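Long-range contact in protein tyrosine phosphatase PRL-1 (Leishmania major, PDB 3S4O), which removes phosphate from phosphotyrosine in proteins and may act as a virulence factor that supports survival of the parasite inside host macrophages: residues A[89-94]-A[127-132]. Sequence-based numbering, arbitrary orientation.
Sequences SWLKLL and VALALV
Trp90, Leu91 and Leu94 of helix 84-103 meet Leu129 and Ala130 of helix 122-133 where the axes of 89-94 and 127-132 pass 11.1 Å apart at a crossing angle of -55°. This is the alpha/beta core of a protein tyrosine phosphatase: helix 122-133 follows the phosphate-binding loop, with bound thiosulfate about 10 Å from the side chain of Val127, and Phe25 of strand 21-28 packs against both Leu94 and Ala130. The indole of Trp90 does most of the bridging. With CG anti to the backbone N (chi1 -179°), it reaches across to the second helix, and its NE1 donates a hydrogen bond to the carbonyl O of Leu126, one residue before 127-132, so the buried N-H is satisfied and the ring is anchored. Leu129 comes in at the edge of the indole, its CD2 in the ring plane and 3.5 Å from Trp90 CD1. Leu129 CD2 also lies 4.3 Å from Leu91 CD2, and Tyr165 touches both Leu91 and Leu129. Leu94, one turn after Trp90 on helix 84-103, puts CD1 over one face of the indole, 3.7 Å above the plane and displaced toward the rim. Leu94 CD1 also reaches the second helix, 3.7 Å from Ala130 CB.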
loop_
_atom_site.group_PDB
_atom_site.type_symbol
_atom_site.label_atom_id
_atom_site.label_comp_id
_atom_site.label_asym_id
_atom_site.label_seq_id
_atom_site.Cartn_x
_atom_site.Cartn_y
_atom_site.Cartn_z
ATOM N N SER A 89 -7.421 8.794 5.133
ATOM C CA SER A 89 -6.752 7.973 6.152
ATOM C C SER A 89 -5.385 7.497 5.659
ATOM O O SER A 89 -4.442 7.413 6.422
ATOM C CB SER A 89 -7.621 6.769 6.531
ATOM O OG SER A 89 -8.657 7.132 7.444
ATOM N N TRP A 90 -5.322 7.189 4.366
ATOM C CA TRP A 90 -4.115 6.716 3.686
ATOM C C TRP A 90 -3.082 7.808 3.645
ATOM O O TRP A 90 -1.935 7.591 4.034
ATOM C CB TRP A 90 -4.479 6.263 2.267
ATOM C CG TRP A 90 -3.400 5.704 1.349
ATOM C CD1 TRP A 90 -3.177 6.077 0.057
ATOM C CD2 TRP A 90 -2.497 4.611 1.600
ATOM N NE1 TRP A 90 -2.167 5.327 -0.491
ATOM C CE2 TRP A 90 -1.733 4.421 0.438
ATOM C CE3 TRP A 90 -2.253 3.789 2.696
ATOM C CZ2 TRP A 90 -0.747 3.439 0.341
ATOM C CZ3 TRP A 90 -1.255 2.820 2.599
ATOM C CH2 TRP A 90 -0.526 2.652 1.430
ATOM N N LEU A 91 -3.494 8.995 3.212
ATOM C CA LEU A 91 -2.583 10.130 3.162
ATOM C C LEU A 91 -2.125 10.529 4.568
ATOM O O LEU A 91 -0.967 10.918 4.762
ATOM C CB LEU A 91 -3.222 11.339 2.460
ATOM C CG LEU A 91 -3.641 11.222 0.989
ATOM C CD1 LEU A 91 -4.477 12.471 0.591
ATOM C CD2 LEU A 91 -2.458 11.061 0.075
ATOM N N LYS A 92 -3.024 10.421 5.545
ATOM C CA LYS A 92 -2.675 10.751 6.935
ATOM C C LYS A 92 -1.552 9.838 7.436
ATOM O O LYS A 92 -0.581 10.303 8.033
ATOM C CB LYS A 92 -3.885 10.639 7.877
ATOM C CG LYS A 92 -3.549 10.908 9.362
ATOM C CD LYS A 92 -3.221 12.376 9.619
ATOM C CE LYS A 92 -3.008 12.674 11.089
ATOM N NZ LYS A 92 -3.269 14.109 11.428
ATOM N N LEU A 93 -1.711 8.541 7.183
ATOM C CA LEU A 93 -0.712 7.531 7.541
ATOM C C LEU A 93 0.635 7.797 6.851
ATOM O O LEU A 93 1.687 7.715 7.463
ATOM C CB LEU A 93 -1.214 6.130 7.162
ATOM C CG LEU A 93 -0.238 4.951 7.253
ATOM C CD1 LEU A 93 0.173 4.663 8.694
ATOM C CD2 LEU A 93 -0.834 3.713 6.622
ATOM N N LEU A 94 0.588 8.111 5.566
ATOM C CA LEU A 94 1.810 8.332 4.795
ATOM C C LEU A 94 2.510 9.637 5.173
ATOM O O LEU A 94 3.733 9.689 5.240
ATOM C CB LEU A 94 1.499 8.283 3.285
ATOM C CG LEU A 94 1.013 6.907 2.779
ATOM C CD1 LEU A 94 0.910 6.855 1.249
ATOM C CD2 LEU A 94 1.877 5.761 3.278
ATOM N N VAL A 127 -1.616 2.226 -3.901
ATOM C CA VAL A 127 -0.186 2.360 -4.164
ATOM C C VAL A 127 0.033 3.368 -5.280
ATOM O O VAL A 127 0.880 4.252 -5.168
ATOM C CB VAL A 127 0.451 1.012 -4.498
ATOM C CG1 VAL A 127 1.867 1.193 -5.003
ATOM C CG2 VAL A 127 0.420 0.127 -3.268
ATOM N N ALA A 128 -0.768 3.255 -6.333
ATOM C CA ALA A 128 -0.707 4.177 -7.459
ATOM C C ALA A 128 -0.853 5.606 -6.957
ATOM O O ALA A 128 -0.111 6.499 -7.341
ATOM C CB ALA A 128 -1.798 3.854 -8.461
ATOM N N LEU A 129 -1.817 5.809 -6.076
ATOM C CA LEU A 129 -2.084 7.128 -5.536
ATOM C C LEU A 129 -0.907 7.679 -4.744
ATOM O O LEU A 129 -0.639 8.878 -4.807
ATOM C CB LEU A 129 -3.289 7.078 -4.617
ATOM C CG LEU A 129 -3.556 8.414 -3.904
ATOM C CD1 LEU A 129 -4.381 9.346 -4.769
ATOM C CD2 LEU A 129 -4.187 8.187 -2.563
ATOM N N ALA A 130 -0.256 6.817 -3.961
ATOM C CA ALA A 130 0.930 7.216 -3.191
ATOM C C ALA A 130 2.033 7.688 -4.132
ATOM O O ALA A 130 2.706 8.684 -3.856
ATOM C CB ALA A 130 1.433 6.075 -2.312
ATOM N N LEU A 131 2.200 6.981 -5.249
ATOM C CA LEU A 131 3.201 7.342 -6.259
ATOM C C LEU A 131 2.909 8.719 -6.851
ATOM O O LEU A 131 3.824 9.499 -7.112
ATOM C CB LEU A 131 3.261 6.314 -7.403
ATOM C CG LEU A 131 3.854 4.929 -7.119
ATOM C CD1 LEU A 131 3.649 4.024 -8.324
ATOM C CD2 LEU A 131 5.322 5.011 -6.802
ATOM N N VAL A 132 1.635 9.009 -7.069
ATOM C CA VAL A 132 1.233 10.298 -7.611
ATOM C C VAL A 132 1.425 11.404 -6.573
ATOM O O VAL A 132 2.008 12.447 -6.871
ATOM C CB VAL A 132 -0.224 10.308 -8.078
ATOM C CG1 VAL A 132 -0.665 11.731 -8.408
ATOM C CG2 VAL A 132 -0.396 9.402 -9.293
#